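Local coordinates for protein D-mandelate dehydrogenase (Rhodotorula graminis, PDB 2W2K) that probably catalyses the nicotinamide-cofactor-dependent interconversion of D-mandelate and its 2-keto acid, benzoylformate, at residues 50-55 with 75-80; 54-59 with 318-323. All coordinates share one frame; numbering follows the deposited sequence.

Interaction 1 of 2, residues 50-55 with 75-80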
loop_
_atom_site.group_PDB
_atom_site.type_symbol
_atom_site.label_atom_id
_atom_site.label_comp_id
_atom_site.label_asym_id
_atom_site.label_seq_id
_atom_site.Cartn_x
_atom_site.Cartn_y
_atom_site.Cartn_z
ATOM N N GLY B 50 -46.508 -11.789 12.472
ATOM C CA GLY B 50 -46.833 -13.211 12.782
ATOM C C GLY B 50 -45.653 -13.987 13.382
ATOM O O GLY B 50 -44.623 -13.388 13.745
ATOM N N ASP B 51 -45.800 -15.316 13.482
ATOM C CA ASP B 51 -44.723 -16.218 13.926
ATOM C C ASP B 51 -43.703 -16.401 12.788
ATOM O O ASP B 51 -44.091 -16.763 11.682
ATOM C CB ASP B 51 -45.285 -17.606 14.266
ATOM C CG ASP B 51 -45.880 -17.715 15.680
ATOM O OD1 ASP B 51 -46.089 -16.687 16.365
ATOM O OD2 ASP B 51 -46.130 -18.875 16.105
ATOM N N PHE B 52 -42.412 -16.158 13.055
ATOM C CA PHE B 52 -41.350 -16.457 12.061
ATOM C C PHE B 52 -40.257 -17.340 12.697
ATOM O O PHE B 52 -40.111 -17.359 13.938
ATOM C CB PHE B 52 -40.777 -15.176 11.387
ATOM C CG PHE B 52 -40.387 -14.075 12.355
ATOM C CD1 PHE B 52 -39.087 -14.035 12.918
ATOM C CD2 PHE B 52 -41.301 -13.056 12.679
ATOM C CE1 PHE B 52 -38.713 -13.013 13.814
ATOM C CE2 PHE B 52 -40.947 -12.013 13.574
ATOM C CZ PHE B 52 -39.643 -11.978 14.130
ATOM N N GLU B 53 -39.525 -18.089 11.860
ATOM C CA GLU B 53 -38.520 -19.051 12.328
ATOM C C GLU B 53 -37.059 -18.588 12.189
ATOM O O GLU B 53 -36.153 -19.169 12.813
ATOM C CB GLU B 53 -38.702 -20.418 11.611
ATOM C CG GLU B 53 -39.978 -21.198 11.986
ATOM C CD GLU B 53 -41.276 -20.569 11.476
ATOM O OE1 GLU B 53 -41.363 -20.167 10.296
ATOM O OE2 GLU B 53 -42.249 -20.528 12.258
ATOM N N ALA B 54 -36.830 -17.572 11.351
ATOM C CA ALA B 54 -35.489 -17.003 11.163
ATOM C C ALA B 54 -35.507 -15.482 10.927
ATOM O O ALA B 54 -36.560 -14.897 10.574
ATOM C CB ALA B 54 -34.754 -17.732 9.971
ATOM N N ILE B 55 -34.341 -14.849 11.138
ATOM C CA ILE B 55 -34.075 -13.476 10.755
ATOM C C ILE B 55 -32.777 -13.453 9.902
ATOM O O ILE B 55 -31.792 -14.117 10.271
ATOM C CB ILE B 55 -33.852 -12.558 12.026
ATOM C CG1 ILE B 55 -35.097 -12.522 12.941
ATOM C CG2 ILE B 55 -33.472 -11.129 11.589
ATOM C CD1 ILE B 55 -34.731 -12.282 14.453
ATOM N N SER B 75 -37.236 -9.592 24.212
ATOM C CA SER B 75 -38.348 -10.147 24.997
ATOM C C SER B 75 -39.666 -10.253 24.204
ATOM O O SER B 75 -40.580 -10.991 24.605
ATOM C CB SER B 75 -38.568 -9.357 26.310
ATOM O OG SER B 75 -39.315 -8.155 26.097
ATOM N N HIS B 76 -39.773 -9.528 23.090
ATOM C CA HIS B 76 -41.011 -9.548 22.288
ATOM C C HIS B 76 -40.913 -10.385 21.002
ATOM O O HIS B 76 -41.838 -10.362 20.212
ATOM C CB HIS B 76 -41.463 -8.120 21.947
ATOM C CG HIS B 76 -41.738 -7.282 23.165
ATOM N ND1 HIS B 76 -42.707 -7.614 24.088
ATOM C CD2 HIS B 76 -41.146 -6.156 23.628
ATOM C CE1 HIS B 76 -42.710 -6.718 25.063
ATOM N NE2 HIS B 76 -41.772 -5.825 24.808
ATOM N N LEU B 77 -39.795 -11.077 20.780
ATOM C CA LEU B 77 -39.677 -11.943 19.591
ATOM C C LEU B 77 -40.568 -13.200 19.731
ATOM O O LEU B 77 -40.748 -13.711 20.845
ATOM C CB LEU B 77 -38.205 -12.306 19.344
ATOM C CG LEU B 77 -37.230 -11.180 18.979
ATOM C CD1 LEU B 77 -35.772 -11.569 19.332
ATOM C CD2 LEU B 77 -37.349 -10.786 17.480
ATOM N N PRO B 78 -41.149 -13.701 18.617
ATOM C CA PRO B 78 -42.010 -14.899 18.750
ATOM C C PRO B 78 -41.224 -16.162 19.185
ATOM O O PRO B 78 -40.066 -16.350 18.794
ATOM C CB PRO B 78 -42.596 -15.072 17.333
ATOM C CG PRO B 78 -41.584 -14.418 16.411
ATOM C CD PRO B 78 -41.047 -13.237 17.216
ATOM N N SER B 79 -41.853 -17.025 19.992
ATOM C CA SER B 79 -41.173 -18.235 20.504
ATOM C C SER B 79 -40.842 -19.292 19.427
ATOM O O SER B 79 -40.023 -20.207 19.669
ATOM C CB SER B 79 -41.970 -18.866 21.654
ATOM O OG SER B 79 -41.632 -18.195 22.860
ATOM N N SER B 80 -41.469 -19.144 18.257
ATOM C CA SER B 80 -41.149 -19.930 17.033
ATOM C C SER B 80 -39.732 -19.676 16.466
ATOM O O SER B 80 -39.202 -20.479 15.653
ATOM C CB SER B 80 -42.180 -19.588 15.931
ATOM O OG SER B 80 -42.174 -18.192 15.611
#
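The phenyl ring of F52 has P78 over one face, with P78 CG 3.8 Å from the ring centroid and only 12° off the ring normal, a well-centred CH-pi contact. CD of P78 comes to 3.6 Å from F52 CZ, so the CG–CD edge of the pyrrolidine runs from the ring's centre out toward its CZ end. At the ring's edge, near its plane, a methyl of L77 closes in, CD2 lying 4.2 Å from F52 CZ. That same methyl also meets CD1 of I55. The CA–CB bond of F52 points away from 75-80, and it is the crowded first torsion (chi1 49°, CG between the backbone N and the carbonyl carbon) that brings the ring back beneath the proline. The ring also touches R5 and L7 of strand 5-8.

These residues lie at the entrance to strand 54-57, the middle strand of a five-stranded parallel sheet of order 2-1-3-4-5, the flavodoxin-like arrangement of the substrate-binding domain in this family. Strand 54-57, helix 71-74 and the adjacent parallel strand 83-86 form a beta-alpha-beta crossover, and 75-80 is the loop leading into its second strand. The apolar group occupies the inner part of the contact, and its outer part is polar. There the hydroxyl of S80, likewise in the crowded position, donates to F52 O, with 2.8 Å from OG to O. It comes from above the carbonyl plane, 48° out of it, rather than along a lone pair. D51 covers this hydroxyl, its CB 3.4 Å from S80 OG. The carboxylate of E53, folded back by the bend at chi2, brings OE2 to 3.8 Å from S80 CB, while its OE1 accepts from the backbone N of R5.

Interaction 2 of 2, residues 54-59 with 318-323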
loop_
_atom_site.group_PDB
_atom_site.type_symbol
_atom_site.label_atom_id
_atom_site.label_comp_id
_atom_site.label_asym_id
_atom_site.label_seq_id
_atom_site.Cartn_x
_atom_site.Cartn_y
_atom_site.Cartn_z
ATOM N N ALA B 54 -36.830 -17.572 11.351
ATOM C CA ALA B 54 -35.489 -17.003 11.163
ATOM C C ALA B 54 -35.507 -15.482 10.927
ATOM O O ALA B 54 -36.560 -14.897 10.574
ATOM C CB ALA B 54 -34.754 -17.732 9.971
ATOM N N ILE B 55 -34.341 -14.849 11.138
ATOM C CA ILE B 55 -34.075 -13.476 10.755
ATOM C C ILE B 55 -32.777 -13.453 9.902
ATOM O O ILE B 55 -31.792 -14.117 10.271
ATOM C CB ILE B 55 -33.852 -12.558 12.026
ATOM C CG1 ILE B 55 -35.097 -12.522 12.941
ATOM C CG2 ILE B 55 -33.472 -11.129 11.589
ATOM C CD1 ILE B 55 -34.731 -12.282 14.453
ATOM N N ILE B 56 -32.770 -12.667 8.818
ATOM C CA ILE B 56 -31.577 -12.443 7.957
ATOM C C ILE B 56 -31.230 -10.938 7.766
ATOM O O ILE B 56 -32.126 -10.065 7.650
ATOM C CB ILE B 56 -31.747 -13.185 6.545
ATOM C CG1 ILE B 56 -30.380 -13.409 5.842
ATOM C CG2 ILE B 56 -32.822 -12.509 5.676
ATOM C CD1 ILE B 56 -30.388 -14.338 4.574
ATOM N N LYS B 57 -29.927 -10.649 7.754
ATOM C CA LYS B 57 -29.394 -9.265 7.670
ATOM C C LYS B 57 -28.199 -9.326 6.693
ATOM O O LYS B 57 -27.094 -9.806 7.057
ATOM C CB LYS B 57 -28.976 -8.799 9.092
ATOM C CG LYS B 57 -28.587 -7.266 9.252
ATOM C CD LYS B 57 -27.959 -7.048 10.651
ATOM C CE LYS B 57 -27.586 -5.580 10.989
ATOM N NZ LYS B 57 -26.483 -4.983 10.145
ATOM N N LEU B 58 -28.426 -8.874 5.448
ATOM C CA LEU B 58 -27.506 -9.139 4.314
ATOM C C LEU B 58 -26.262 -8.233 4.208
ATOM O O LEU B 58 -25.329 -8.535 3.434
ATOM C CB LEU B 58 -28.286 -9.113 2.980
ATOM C CG LEU B 58 -29.367 -10.208 2.819
ATOM C CD1 LEU B 58 -30.325 -9.882 1.653
ATOM C CD2 LEU B 58 -28.744 -11.547 2.579
ATOM N N ALA B 59 -26.250 -7.129 4.958
ATOM C CA ALA B 59 -25.138 -6.176 4.920
ATOM C C ALA B 59 -24.967 -5.489 6.279
ATOM O O ALA B 59 -25.926 -5.328 7.031
ATOM C CB ALA B 59 -25.351 -5.101 3.813
ATOM N N ARG B 318 -23.609 -15.056 0.585
ATOM C CA ARG B 318 -23.522 -16.546 0.550
ATOM C C ARG B 318 -23.621 -17.185 1.952
ATOM O O ARG B 318 -24.372 -18.149 2.140
ATOM C CB ARG B 318 -22.233 -17.043 -0.156
ATOM C CG ARG B 318 -22.209 -18.609 -0.388
ATOM C CD ARG B 318 -20.825 -19.093 -0.892
ATOM N NE ARG B 318 -19.822 -19.126 0.182
ATOM C CZ ARG B 318 -19.662 -20.129 1.053
ATOM N NH1 ARG B 318 -20.443 -21.215 1.012
ATOM N NH2 ARG B 318 -18.715 -20.054 1.976
ATOM N N LEU B 319 -22.876 -16.656 2.936
ATOM C CA LEU B 319 -22.877 -17.241 4.297
ATOM C C LEU B 319 -24.246 -17.105 4.998
ATOM O O LEU B 319 -24.758 -18.084 5.568
ATOM C CB LEU B 319 -21.734 -16.647 5.165
ATOM C CG LEU B 319 -20.304 -17.159 4.858
ATOM C CD1 LEU B 319 -19.291 -16.306 5.649
ATOM C CD2 LEU B 319 -20.160 -18.650 5.200
ATOM N N THR B 320 -24.838 -15.914 4.956
ATOM C CA THR B 320 -26.160 -15.704 5.612
ATOM C C THR B 320 -27.243 -16.645 5.056
ATOM O O THR B 320 -27.956 -17.306 5.834
ATOM C CB THR B 320 -26.635 -14.224 5.578
ATOM O OG1 THR B 320 -26.651 -13.727 4.222
ATOM C CG2 THR B 320 -25.721 -13.318 6.488
ATOM N N MET B 321 -27.365 -16.710 3.721
ATOM C CA MET B 321 -28.388 -17.561 3.071
ATOM C C MET B 321 -28.135 -19.056 3.320
ATOM O O MET B 321 -29.063 -19.793 3.688
ATOM C CB MET B 321 -28.475 -17.276 1.562
ATOM C CG MET B 321 -29.035 -15.881 1.187
ATOM S SD MET B 321 -29.347 -15.701 -0.604
ATOM C CE MET B 321 -28.139 -14.469 -1.079
ATOM N N THR B 322 -26.879 -19.498 3.133
ATOM C CA THR B 322 -26.484 -20.901 3.337
ATOM C C THR B 322 -26.641 -21.381 4.782
ATOM O O THR B 322 -27.105 -22.504 5.023
ATOM C CB THR B 322 -25.015 -21.178 2.796
ATOM O OG1 THR B 322 -24.939 -20.825 1.400
ATOM C CG2 THR B 322 -24.618 -22.643 2.975
ATOM N N ASN B 323 -26.258 -20.536 5.746
ATOM C CA ASN B 323 -26.461 -20.845 7.168
ATOM C C ASN B 323 -27.927 -21.197 7.500
ATOM O O ASN B 323 -28.218 -22.238 8.144
ATOM C CB ASN B 323 -25.965 -19.690 8.049
ATOM C CG ASN B 323 -24.457 -19.788 8.409
ATOM O OD1 ASN B 323 -23.727 -18.772 8.399
ATOM N ND2 ASN B 323 -24.007 -20.977 8.737
#
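Strand 54-57 and segment 318-323 of helix 310-330 run antiparallel, their short axes 8.9 Å apart at 171°, and the close packing is gathered around one threonine. T320 points at the strand and is crossed at about a right angle by I56, whose CG1 stands anti to its backbone N (chi1 -160°), with the second torsion also extended, so that the chain runs straight toward the helix. I56 CG1 comes to 3.8 Å from T320 CB, and its terminal CD1 continues to CG of M321 at 4.0 Å. L58 enters obliquely from the end of the strand, laying CD2 3.4 Å from T320 OG1. The threonine's CG2 rests 3.8 Å from the carbonyl oxygen of K57.

K57 belongs to the buried far face of the strand: NZ bonds first to Y67 OH, and also to N62 O and to A59 O two residues on, the last in the carbonyl plane on a lone pair. The open side lies on the helix, with exposed R318, salt-bridged to E315, and partly exposed T322. This last helix of the chain packs on the sheet beside helix 17-26, whose F23 touches both I56 and M321. No hydrogen bond crosses between the segments; T320 OG1 instead bonds to F316 O one turn earlier, so the buried hydroxyl is satisfied within its own helix and can face an essentially apolar surface.

How the interactions relate
Strand 54-57 is the shared element: interaction 1 uses its start and the loop before it, interaction 2 its later part and the loop after it, their centres about 16 Å apart. Interaction 2 is wholly buried and joins the strand to helix 310-330, a partner more than 250 residues further along the chain. Interaction 1 is partly buried, lies farther from the centre of the chain, and involves a loop only 20 residues on. Chemistry follows place: the peripheral contact combines an aromatic–proline pairing with a hydrogen bond between the segments, whereas the buried one is mostly carbon against carbon, with no hydrogen bond crossing. Of the common residues A54 and I55, only I55 takes part, in interaction 1.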